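Local structure of DynE8 (Micromonospora chersina, 4AMM) at residues 15-20 with 73-78; 101-106 with 179-184; 162-167 with 394-399; 175-180 with 199-204; 383-386 with 390-393. The protein is the acyltransferase domain of an iterative enediyne polyketide synthase, which probably loads acyl units for chain building in dynemicin biosynthesis. All coordinates share one frame; numbering follows the deposited sequence.

Contact 1 of 5, residues 15-20 with 73-78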
# COMPACT_ATOMS: atom_id res chain seq x y z
N ALA A 15 7.55 -33.05 2.64
CA ALA A 15 6.16 -33.34 2.83
C ALA A 15 5.30 -32.34 2.00
O ALA A 15 4.23 -32.72 1.51
CB ALA A 15 5.79 -33.26 4.35
N LEU A 16 5.78 -31.09 1.92
CA LEU A 16 5.00 -30.12 1.10
C LEU A 16 5.08 -30.50 -0.34
O LEU A 16 4.05 -30.44 -1.03
CB LEU A 16 5.54 -28.71 1.36
CG LEU A 16 4.74 -27.57 0.63
CD1 LEU A 16 3.25 -27.62 1.07
CD2 LEU A 16 5.48 -26.28 0.85
N THR A 17 6.26 -30.95 -0.82
CA THR A 17 6.33 -31.43 -2.23
C THR A 17 5.27 -32.54 -2.50
O THR A 17 4.52 -32.53 -3.47
CB THR A 17 7.73 -31.98 -2.54
OG1 THR A 17 8.68 -30.91 -2.56
CG2 THR A 17 7.77 -32.67 -3.95
N GLY A 18 5.20 -33.50 -1.61
CA GLY A 18 4.21 -34.57 -1.75
C GLY A 18 2.77 -34.10 -1.78
O GLY A 18 1.98 -34.46 -2.69
N LEU A 19 2.41 -33.19 -0.85
CA LEU A 19 1.09 -32.65 -0.84
C LEU A 19 0.75 -31.84 -2.11
O LEU A 19 -0.33 -32.00 -2.70
CB LEU A 19 0.95 -31.77 0.41
CG LEU A 19 -0.37 -31.03 0.47
CD1 LEU A 19 -1.56 -31.95 0.46
CD2 LEU A 19 -0.38 -30.14 1.76
N LEU A 20 1.68 -30.96 -2.47
CA LEU A 20 1.45 -30.17 -3.66
C LEU A 20 1.28 -31.03 -4.95
O LEU A 20 0.51 -30.70 -5.82
CB LEU A 20 2.54 -29.13 -3.87
CG LEU A 20 2.61 -28.05 -2.76
CD1 LEU A 20 3.66 -27.02 -3.15
CD2 LEU A 20 1.29 -27.37 -2.47
N GLY A 73 8.48 -26.76 -8.93
CA GLY A 73 9.77 -26.58 -9.58
C GLY A 73 10.75 -25.93 -8.64
O GLY A 73 11.92 -26.30 -8.60
N HIS A 74 10.27 -24.90 -7.89
CA HIS A 74 11.06 -24.21 -6.93
C HIS A 74 11.57 -25.17 -5.85
O HIS A 74 12.79 -25.16 -5.53
CB HIS A 74 10.21 -23.08 -6.26
CG HIS A 74 11.01 -22.16 -5.37
ND1 HIS A 74 10.94 -22.15 -3.97
CD2 HIS A 74 11.83 -21.15 -5.70
CE1 HIS A 74 11.73 -21.20 -3.50
NE2 HIS A 74 12.29 -20.58 -4.52
N LEU A 75 10.67 -25.98 -5.27
CA LEU A 75 11.09 -26.90 -4.21
C LEU A 75 12.10 -27.91 -4.85
O LEU A 75 13.03 -28.33 -4.15
CB LEU A 75 9.88 -27.62 -3.63
CG LEU A 75 8.88 -26.76 -2.85
CD1 LEU A 75 7.62 -27.55 -2.56
CD2 LEU A 75 9.54 -26.30 -1.57
N ALA A 76 11.88 -28.31 -6.10
CA ALA A 76 12.75 -29.37 -6.73
C ALA A 76 14.18 -28.84 -6.88
O ALA A 76 15.14 -29.61 -6.87
CB ALA A 76 12.22 -29.78 -8.07
N GLU A 77 14.35 -27.54 -6.99
CA GLU A 77 15.67 -26.98 -7.13
C GLU A 77 16.25 -26.59 -5.78
O GLU A 77 17.29 -25.94 -5.73
CB GLU A 77 15.62 -25.80 -8.04
CG GLU A 77 15.23 -26.25 -9.40
CD GLU A 77 14.93 -25.10 -10.29
OE1 GLU A 77 15.13 -23.93 -9.85
OE2 GLU A 77 14.49 -25.39 -11.43
N GLY A 78 15.58 -27.03 -4.72
CA GLY A 78 15.98 -26.73 -3.35
C GLY A 78 15.56 -25.33 -2.87
O GLY A 78 16.08 -24.84 -1.87
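Leu-75, in the last turn of helix 61-76, reaches across to helix 13-27 and meets Leu-16, Thr-17 and Leu-20. The two helices pack side by side on the antiparallel sheet that contains strands 4-10 and 89-92, an alpha/beta layer in which leucines pack between the helices and the sheet. The backbones come fairly close, with 6.9 Å between Thr-17 CA and Leu-75 CA, and only side chains touch.

From its base outward, the Leu-75 side chain first passes Thr-17: CB lies 3.7 Å from Thr-17 OG1, and CG is 4.2 Å from the same oxygen. With CG anti to its own carbonyl carbon (chi1 -67°), the branch is carried onward over helix 13-27. CD1 then does most of the touching, 3.5 Å from Thr-17 OG1, 4.0 Å from Leu-20 CD1 and 4.2 Å from Leu-16 CD2. Leu-20 crosses Leu-75 at about a right angle, whereas Thr-17 and Leu-75 lie alongside, pointing opposite ways. On the sheet side, the Leu-75 side chain also packs on Leu-91 of strand 89-92, as does Leu-16.

The hydroxyl that lies against this methyl is not left without a polar partner, because Thr-17 OG1 is hydrogen-bonded to Ala-13 O one turn back. Just beyond Leu-75 the helix closes in a Schellman motif: Gly-78, with positive phi, is its C-prime residue, and Gly-78 N bonds to Leu-75 O at 2.9 Å.

Contact 2 of 5, residues 101-106 with 179-184; sequences LLFPGQ and ELAALS
At the end of strand 99-103 in the parallel sheet of the acyltransferase domain, Phe-103 lays its ring against the backbone and methyl groups of helix 178-185. The nearest CA atoms are those of Phe-103 and Ala-182, 6.2 Å apart, and the ring lies in that separation. One face is turned to the helix: Ala-181 C stands 4.1 Å above the ring plane over its centre, and Ala-182 N is above the same face, displaced toward the rim. The two alanine methyls meet different ortho carbons, Phe-103 CD1 lying 3.5 Å from Ala-181 CB and Phe-103 CD2 3.7 Å from Ala-182 CB. CD2 is also 3.6 Å from Ala-182 CA, evidence that the small residues let the ring come right down on the helix backbone.

Strand 171-174 runs parallel beside strand 99-103 and leads through a strand-to-helix turn into this same helix, and the turn carries a GxSxG sequence consistent with a nucleophile elbow. Phe-103 thus packs on the first turns of the helix that follows the elbow. Were Phe-103 an alanine, the Ala-181 to Ala-182 backbone would probably face a gap and both methyls would lose their aromatic partner. Elsewhere around the ring, Ala-172 of the neighbouring strand, Ile-159 of helix 144-165 and Val-348 also touch the Phe-103 side chain.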
# COMPACT_ATOMS: atom_id res chain seq x y z
N LEU A 101 3.00 -3.36 6.93
CA LEU A 101 1.82 -2.77 6.31
C LEU A 101 2.07 -1.43 5.66
O LEU A 101 2.81 -0.61 6.14
CB LEU A 101 0.67 -2.61 7.30
CG LEU A 101 0.35 -3.86 8.15
CD1 LEU A 101 -0.80 -3.50 9.08
CD2 LEU A 101 -0.05 -4.99 7.24
N LEU A 102 1.38 -1.25 4.54
CA LEU A 102 1.35 0.09 3.81
C LEU A 102 -0.03 0.64 3.77
O LEU A 102 -0.93 -0.04 3.28
CB LEU A 102 1.85 -0.13 2.39
CG LEU A 102 3.21 -0.83 2.22
CD1 LEU A 102 3.48 -1.11 0.69
CD2 LEU A 102 4.35 -0.01 2.76
N PHE A 103 -0.20 1.88 4.27
CA PHE A 103 -1.53 2.48 4.24
C PHE A 103 -1.52 3.65 3.22
O PHE A 103 -0.76 4.62 3.39
CB PHE A 103 -1.88 3.05 5.61
CG PHE A 103 -2.24 1.93 6.61
CD1 PHE A 103 -3.53 1.46 6.63
CD2 PHE A 103 -1.30 1.37 7.48
CE1 PHE A 103 -3.92 0.41 7.51
CE2 PHE A 103 -1.70 0.28 8.36
CZ PHE A 103 -2.98 -0.16 8.39
N PRO A 104 -2.33 3.51 2.15
CA PRO A 104 -2.24 4.50 1.06
C PRO A 104 -2.85 5.82 1.40
O PRO A 104 -3.73 6.00 2.29
CB PRO A 104 -3.04 3.82 -0.04
CG PRO A 104 -4.11 3.07 0.70
CD PRO A 104 -3.34 2.48 1.93
N GLY A 105 -2.45 6.79 0.57
CA GLY A 105 -3.17 8.10 0.58
C GLY A 105 -4.00 8.23 -0.68
O GLY A 105 -4.37 7.23 -1.37
N GLN A 106 -4.28 9.50 -0.98
CA GLN A 106 -5.07 9.77 -2.18
C GLN A 106 -4.32 9.49 -3.50
O GLN A 106 -3.11 9.64 -3.57
CB GLN A 106 -5.67 11.19 -1.96
CG GLN A 106 -6.41 11.78 -3.06
CD GLN A 106 -6.75 13.23 -2.73
OE1 GLN A 106 -6.28 14.17 -3.37
NE2 GLN A 106 -7.52 13.40 -1.73
N GLU A 179 -1.08 7.98 6.91
CA GLU A 179 -0.50 7.97 8.27
C GLU A 179 -1.64 7.96 9.27
O GLU A 179 -1.47 7.43 10.37
CB GLU A 179 0.39 9.16 8.45
CG GLU A 179 1.24 9.06 9.77
CD GLU A 179 2.68 9.43 9.55
OE1 GLU A 179 3.28 9.15 8.49
OE2 GLU A 179 3.34 9.97 10.51
N LEU A 180 -2.77 8.57 9.01
CA LEU A 180 -3.96 8.50 9.91
C LEU A 180 -4.42 7.07 10.13
O LEU A 180 -4.66 6.66 11.30
CB LEU A 180 -5.17 9.31 9.44
CG LEU A 180 -5.06 10.81 9.67
CD1 LEU A 180 -3.90 11.47 8.87
CD2 LEU A 180 -6.41 11.42 9.26
N ALA A 181 -4.47 6.26 9.09
CA ALA A 181 -4.91 4.87 9.20
C ALA A 181 -3.79 4.11 9.90
O ALA A 181 -4.14 3.19 10.74
CB ALA A 181 -5.17 4.30 7.83
N ALA A 182 -2.51 4.35 9.64
CA ALA A 182 -1.43 3.65 10.32
C ALA A 182 -1.53 3.92 11.83
O ALA A 182 -1.33 2.95 12.63
CB ALA A 182 -0.06 4.03 9.75
N LEU A 183 -1.76 5.16 12.22
CA LEU A 183 -1.88 5.48 13.66
C LEU A 183 -3.07 4.77 14.23
O LEU A 183 -3.00 4.32 15.39
CB LEU A 183 -2.04 7.00 13.79
CG LEU A 183 -0.71 7.72 13.58
CD1 LEU A 183 -0.87 9.22 13.47
CD2 LEU A 183 0.33 7.47 14.74
N SER A 184 -4.18 4.63 13.52
CA SER A 184 -5.38 3.95 14.03
C SER A 184 -5.04 2.47 14.23
O SER A 184 -5.31 1.87 15.29
CB SER A 184 -6.61 4.13 13.14
OG SER A 184 -7.76 3.62 13.81

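Contact 3 of 5, residues 162-167 with 394-399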
# COMPACT_ATOMS: atom_id res chain seq x y z
N LEU A 162 -7.63 -7.53 8.80
CA LEU A 162 -6.42 -7.97 9.54
C LEU A 162 -6.78 -8.39 10.95
O LEU A 162 -6.20 -9.42 11.47
CB LEU A 162 -5.32 -6.87 9.66
CG LEU A 162 -4.84 -6.36 8.32
CD1 LEU A 162 -3.87 -5.19 8.57
CD2 LEU A 162 -4.13 -7.44 7.50
N ASP A 163 -7.65 -7.66 11.62
CA ASP A 163 -8.06 -8.05 13.01
C ASP A 163 -8.84 -9.40 12.98
O ASP A 163 -8.51 -10.27 13.86
CB ASP A 163 -9.01 -7.02 13.58
CG ASP A 163 -8.38 -5.66 13.89
OD1 ASP A 163 -7.14 -5.56 14.07
OD2 ASP A 163 -9.29 -4.75 14.01
N ARG A 164 -9.68 -9.64 12.01
CA ARG A 164 -10.42 -10.92 11.93
C ARG A 164 -9.37 -12.04 11.74
O ARG A 164 -9.60 -13.14 12.28
CB ARG A 164 -11.39 -10.90 10.77
CG ARG A 164 -12.20 -12.19 10.60
CD ARG A 164 -13.31 -11.98 9.65
NE ARG A 164 -14.04 -13.23 9.67
CZ ARG A 164 -15.18 -13.42 9.09
NH1 ARG A 164 -15.71 -12.42 8.36
NH2 ARG A 164 -15.79 -14.60 9.19
N LEU A 165 -8.28 -11.80 11.03
CA LEU A 165 -7.26 -12.82 10.76
C LEU A 165 -6.26 -12.96 11.86
O LEU A 165 -5.43 -13.87 11.81
CB LEU A 165 -6.52 -12.48 9.44
CG LEU A 165 -7.32 -12.59 8.14
CD1 LEU A 165 -6.48 -11.92 7.11
CD2 LEU A 165 -7.58 -13.99 7.77
N GLY A 166 -6.26 -12.05 12.83
CA GLY A 166 -5.18 -12.05 13.84
C GLY A 166 -3.82 -11.75 13.26
O GLY A 166 -2.78 -12.29 13.69
N ALA A 167 -3.72 -10.86 12.30
CA ALA A 167 -2.43 -10.60 11.67
C ALA A 167 -1.37 -10.02 12.57
O ALA A 167 -1.67 -9.17 13.43
CB ALA A 167 -2.68 -9.63 10.44
N ALA A 394 -6.80 -19.11 7.02
CA ALA A 394 -7.39 -18.43 5.88
C ALA A 394 -8.86 -18.74 5.73
O ALA A 394 -9.54 -18.24 4.76
CB ALA A 394 -6.60 -18.91 4.62
N THR A 395 -9.50 -19.47 6.66
CA THR A 395 -10.96 -19.74 6.57
C THR A 395 -11.86 -18.47 6.45
O THR A 395 -12.91 -18.64 5.83
CB THR A 395 -11.51 -20.70 7.65
OG1 THR A 395 -11.36 -20.06 8.92
CG2 THR A 395 -10.81 -22.05 7.61
N PRO A 396 -11.48 -17.30 7.02
CA PRO A 396 -12.36 -16.13 6.83
C PRO A 396 -12.62 -15.84 5.34
O PRO A 396 -13.68 -15.25 5.06
CB PRO A 396 -11.59 -15.01 7.52
CG PRO A 396 -10.83 -15.67 8.58
CD PRO A 396 -10.36 -16.99 7.93
N PHE A 397 -11.74 -16.21 4.44
CA PHE A 397 -12.00 -15.91 3.04
C PHE A 397 -13.17 -16.69 2.52
O PHE A 397 -13.71 -16.34 1.47
CB PHE A 397 -10.70 -16.23 2.24
CG PHE A 397 -10.77 -15.77 0.80
CD1 PHE A 397 -10.43 -14.46 0.48
CD2 PHE A 397 -11.12 -16.63 -0.20
CE1 PHE A 397 -10.56 -13.97 -0.88
CE2 PHE A 397 -11.20 -16.15 -1.61
CZ PHE A 397 -10.94 -14.87 -1.88
N PHE A 398 -13.60 -17.77 3.19
CA PHE A 398 -14.66 -18.66 2.71
C PHE A 398 -16.00 -18.43 3.38
O PHE A 398 -16.97 -19.07 2.99
CB PHE A 398 -14.18 -20.14 2.84
CG PHE A 398 -13.02 -20.42 1.95
CD1 PHE A 398 -13.27 -20.72 0.60
CD2 PHE A 398 -11.71 -20.22 2.39
CE1 PHE A 398 -12.26 -20.84 -0.28
CE2 PHE A 398 -10.63 -20.38 1.48
CZ PHE A 398 -10.92 -20.69 0.13
N ALA A 399 -16.00 -17.53 4.35
CA ALA A 399 -17.20 -17.25 5.18
C ALA A 399 -18.12 -16.25 4.51
O ALA A 399 -17.68 -15.22 3.99
CB ALA A 399 -16.76 -16.71 6.52
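Pro-396 fits against two consecutive side chains at the end of helix 144-165, meeting Arg-164 with one part of its ring and Leu-165 with another. Its CB lies 3.7 Å from Arg-164 NE, and its CG lies 3.7 Å from Leu-165 CD2. The arginine chain and the proline ring lie flank to flank but are directed oppositely, with Pro-396 CA over one face of the guanidinium group. Further out, Arg-164 NH2 comes within 3.5 Å of Ala-399 CB. The aliphatic CD of Arg-164 adds a longer contact, 4.1 Å from Pro-396 CB. Arg-164 thus packs its charged end against carbon, while Leu-165 and Pro-396 make a plain apolar contact.

Arg-164 reaches this far because CG is anti to the backbone N (chi1 180°) and the chain is extended from CG to NE. Leu-165 approaches differently: its bond from CA to CB does not point at the partner segment, but its end bends nearer, which puts CD2 beside the proline ring.

The contact joins the core helix 144-165 to the C-terminal tail that follows helix 376-387. Helix 144-165 gives way here to a Schellman motif: Gly-166 has positive phi, Gly-166 N bonds to Asp-163 O, and Ala-167 N bonds to Leu-162 O at 3.0 Å. Across the contact, residues 395-397 have helical backbone angles, and Phe-397 N bonds to Ala-394 O at 3.0 Å, a turn that presents Pro-396 to the helix. The same turn sends Phe-397 to the other side, onto Leu-5 of strand 4-10, while Phe-398 packs on Ala-39, Ala-40 and Ala-43 of helix 32-45.

Contact 4 of 5, residues 175-180 with 199-204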
# COMPACT_ATOMS: atom_id res chain seq x y z
N HIS A 175 1.25 6.72 3.76
CA HIS A 175 1.64 7.83 2.83
C HIS A 175 0.66 8.97 2.97
O HIS A 175 -0.49 8.87 2.59
CB HIS A 175 1.58 7.24 1.42
CG HIS A 175 2.36 8.02 0.38
ND1 HIS A 175 1.87 9.23 -0.13
CD2 HIS A 175 3.50 7.72 -0.30
CE1 HIS A 175 2.73 9.62 -1.07
NE2 HIS A 175 3.72 8.75 -1.18
N SER A 176 1.17 10.09 3.51
CA SER A 176 0.33 11.33 3.64
C SER A 176 -0.95 10.94 4.42
O SER A 176 -0.85 10.59 5.64
CB SER A 176 0.08 11.96 2.28
OG SER A 176 -0.59 13.21 2.60
N LEU A 177 -2.13 11.04 3.85
CA LEU A 177 -3.37 10.64 4.47
C LEU A 177 -3.27 9.30 5.20
O LEU A 177 -3.89 9.09 6.26
CB LEU A 177 -4.49 10.57 3.40
CG LEU A 177 -5.84 10.03 3.86
CD1 LEU A 177 -6.49 10.94 4.94
CD2 LEU A 177 -6.71 9.86 2.64
N GLY A 178 -2.59 8.34 4.56
CA GLY A 178 -2.51 6.99 5.18
C GLY A 178 -1.85 6.99 6.54
O GLY A 178 -2.08 5.98 7.25
N GLU A 179 -1.08 7.98 6.91
CA GLU A 179 -0.50 7.97 8.27
C GLU A 179 -1.64 7.96 9.27
O GLU A 179 -1.47 7.43 10.37
CB GLU A 179 0.39 9.16 8.45
CG GLU A 179 1.24 9.06 9.77
CD GLU A 179 2.68 9.43 9.55
OE1 GLU A 179 3.28 9.15 8.49
OE2 GLU A 179 3.34 9.97 10.51
N LEU A 180 -2.77 8.57 9.01
CA LEU A 180 -3.96 8.50 9.91
C LEU A 180 -4.42 7.07 10.13
O LEU A 180 -4.66 6.66 11.30
CB LEU A 180 -5.17 9.31 9.44
CG LEU A 180 -5.06 10.81 9.67
CD1 LEU A 180 -3.90 11.47 8.87
CD2 LEU A 180 -6.41 11.42 9.26
N ARG A 199 -12.41 13.34 7.53
CA ARG A 199 -13.42 14.22 6.91
C ARG A 199 -12.92 15.65 7.18
O ARG A 199 -12.96 16.46 6.26
CB ARG A 199 -14.76 14.03 7.63
CG ARG A 199 -15.44 12.78 7.39
CD ARG A 199 -16.93 12.84 7.96
NE ARG A 199 -17.50 11.52 7.78
CZ ARG A 199 -17.79 11.00 6.58
NH1 ARG A 199 -17.61 11.74 5.48
NH2 ARG A 199 -18.28 9.76 6.51
N ALA A 200 -12.45 15.98 8.36
CA ALA A 200 -12.04 17.36 8.62
C ALA A 200 -10.82 17.72 7.76
O ALA A 200 -10.69 18.88 7.28
CB ALA A 200 -11.76 17.53 10.15
N ARG A 201 -9.91 16.79 7.61
CA ARG A 201 -8.65 17.01 6.91
C ARG A 201 -8.98 17.21 5.44
O ARG A 201 -8.44 18.13 4.80
CB ARG A 201 -7.74 15.79 7.07
CG ARG A 201 -6.33 15.93 6.47
CD ARG A 201 -5.56 14.63 6.77
NE ARG A 201 -4.12 14.71 6.44
CZ ARG A 201 -3.64 14.46 5.22
NH1 ARG A 201 -4.44 14.24 4.18
NH2 ARG A 201 -2.32 14.44 5.05
N GLY A 202 -9.86 16.41 4.85
CA GLY A 202 -10.21 16.61 3.46
C GLY A 202 -10.96 17.90 3.26
O GLY A 202 -10.68 18.62 2.26
N GLU A 203 -11.82 18.27 4.18
CA GLU A 203 -12.52 19.61 4.05
C GLU A 203 -11.45 20.73 4.11
O GLU A 203 -11.45 21.64 3.23
CB GLU A 203 -13.56 19.72 5.15
CG GLU A 203 -14.29 21.11 5.18
CD GLU A 203 -15.20 21.32 6.42
OE1 GLU A 203 -14.70 21.55 7.54
OE2 GLU A 203 -16.44 21.22 6.28
N ALA A 204 -10.50 20.64 5.04
CA ALA A 204 -9.49 21.78 5.20
C ALA A 204 -8.64 21.83 3.91
O ALA A 204 -8.39 22.91 3.34
CB ALA A 204 -8.61 21.55 6.42
O HOH W 1 -3.27 13.80 1.65
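The guanidinium group of Arg-201 lies with one face against the backbone of Leu-177 and one edge turned to Ser-176. Leu-177 CA stands 3.6 Å above its plane, toward the rim. At the edge, Arg-201 NH2 donates to Ser-176 OG over 3.2 Å at an N-H...O angle of 156°, with the oxygen only 13° out of the guanidinium plane. A water in that plane accepts from Arg-201 NH1 at 2.8 Å and is hydrogen-bonded to Ser-176 OG at 2.9 Å, a second link between the same residues. The extended arginine chain passes Leu-180, whose CD1 is 4.1 Å from Arg-201 CD.

Gln-148 OE1 also accepts from Arg-201 NH1, and Ser-176 OG is hydrogen-bonded to His-278 NE2. With a leucine at Arg-201, Ser-176 OG, the water and Gln-148 would probably all lose their guanidinium partner. Ser-176 combines positive phi with a psi far from helical, the strained backbone expected of a nucleophile elbow. Its GxSxG setting and histidine partner are consistent with the serine-histidine active site of polyketide acyltransferases, and Arg-201 is placed like the arginine that in related malonyl transferases meets the substrate carboxylate.

Contact 5 of 5, residues 383-386 with 390-393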
# COMPACT_ATOMS: atom_id res chain seq x y z
N ALA A 383 -3.29 -14.47 0.73
CA ALA A 383 -2.32 -15.54 0.44
C ALA A 383 -0.96 -15.09 0.92
O ALA A 383 -0.21 -15.92 1.52
CB ALA A 383 -2.25 -15.78 -1.13
N ALA A 384 -0.53 -13.85 0.72
CA ALA A 384 0.73 -13.36 1.14
C ALA A 384 0.82 -13.45 2.68
O ALA A 384 1.85 -13.92 3.21
CB ALA A 384 0.98 -11.89 0.68
N LEU A 385 -0.21 -12.96 3.40
CA LEU A 385 -0.17 -12.98 4.89
C LEU A 385 -0.05 -14.43 5.30
O LEU A 385 0.68 -14.69 6.32
CB LEU A 385 -1.44 -12.39 5.38
CG LEU A 385 -1.57 -10.85 5.18
CD1 LEU A 385 -2.92 -10.34 5.48
CD2 LEU A 385 -0.59 -10.10 6.11
N PHE A 386 -0.77 -15.37 4.71
CA PHE A 386 -0.74 -16.76 5.18
C PHE A 386 0.61 -17.36 4.90
O PHE A 386 1.25 -17.94 5.79
CB PHE A 386 -1.89 -17.58 4.55
CG PHE A 386 -1.87 -19.04 4.96
CD1 PHE A 386 -2.52 -19.39 6.16
CD2 PHE A 386 -1.19 -19.97 4.24
CE1 PHE A 386 -2.48 -20.72 6.59
CE2 PHE A 386 -1.12 -21.29 4.66
CZ PHE A 386 -1.82 -21.68 5.85
N ALA A 390 2.16 -14.50 8.76
CA ALA A 390 1.60 -13.40 9.58
C ALA A 390 0.16 -13.71 10.03
O ALA A 390 -0.30 -13.04 10.95
CB ALA A 390 1.65 -12.08 8.82
N VAL A 391 -0.53 -14.66 9.40
CA VAL A 391 -1.84 -15.12 9.82
C VAL A 391 -1.82 -16.62 9.82
O VAL A 391 -1.08 -17.23 9.00
CB VAL A 391 -3.04 -14.56 8.97
CG1 VAL A 391 -3.05 -13.04 8.99
CG2 VAL A 391 -2.98 -15.09 7.52
N ASP A 392 -2.61 -17.24 10.68
CA ASP A 392 -2.57 -18.71 10.76
C ASP A 392 -3.75 -19.43 10.18
O ASP A 392 -3.74 -20.65 10.09
CB ASP A 392 -2.47 -19.09 12.22
CG ASP A 392 -1.06 -18.82 12.76
OD1 ASP A 392 -0.02 -18.70 12.01
OD2 ASP A 392 -0.97 -18.79 14.03
N ASP A 393 -4.73 -18.68 9.64
CA ASP A 393 -6.06 -19.31 9.32
C ASP A 393 -6.69 -18.51 8.20
O ASP A 393 -7.05 -17.35 8.44
CB ASP A 393 -6.90 -19.32 10.63
CG ASP A 393 -8.20 -20.00 10.52
OD1 ASP A 393 -8.71 -20.21 9.34
OD2 ASP A 393 -8.83 -20.36 11.54
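Leu-385 O receives two backbone N-H groups from the chain that turns back after helix 376-387. The bond from Ala-390 N is the shorter, 2.9 Å, with an angle of 135° at the hydrogen and the donor nearly in line with the carbonyl (C=O...N 164°). The second, from Val-391 N to the same oxygen, is weak at 3.3 Å. In this C-terminal part of the acyltransferase construct, the chain leaving the helix thus doubles back and is bonded to a carbonyl of its last turns. Leu-385 and Phe-386 keep close to the returning loop, with CA atoms of the pairs Leu-385/Ala-390 and Phe-386/Val-391 each about 5.0 Å apart.

Around these bonds the packing is mostly apolar. Val-391 CG2, placed between its backbone N and carbonyl carbon (chi1 of CG1 -57°), lies over the Phe-386 backbone, 3.6 Å from Phe-386 N, and is 3.8 Å from Leu-385 CB. Leu-385 CD2 reaches Ala-390 CB at 4.0 Å. The Leu-385 side chain also packs on Leu-162 of helix 144-165 and Val-346 of strand 344-347.

Farther along, Arg-53 gathers this turn: it bonds to the carbonyl oxygens of Phe-386 and Val-391, forms a salt bridge with Asp-392 OD1, and makes a cation-pi contact with the Phe-386 ring. Asp-393 is held in turn by Arg-47 and Thr-395. The Phe-386 ring meets the loop backbone with its edge, and its CE1 lies 3.7 Å from Asp-392 O, near the ring plane.

How the contacts relate
Contacts 2 and 4 share helix 178-185, with centres 10 Å apart in the core, and Phe-103 O to His-175 N (2.9 Å) probably joins them. Contact 2 is apolar ring packing, while contact 4 is a polar network at the serine of the elbow. The centres of contacts 3 and 5 are about 9 Å apart, and they touch, Leu-165 packing on Val-391. Contact 5 is buried and tied by backbone bonds, whereas contact 3 is partly exposed and sets an arginine and a leucine against a proline. Contact 1 is buried but far from the elbow, its centre about 46 Å from that of contact 4, and joins helices on the antiparallel sheet by leucines and a threonine hydroxyl.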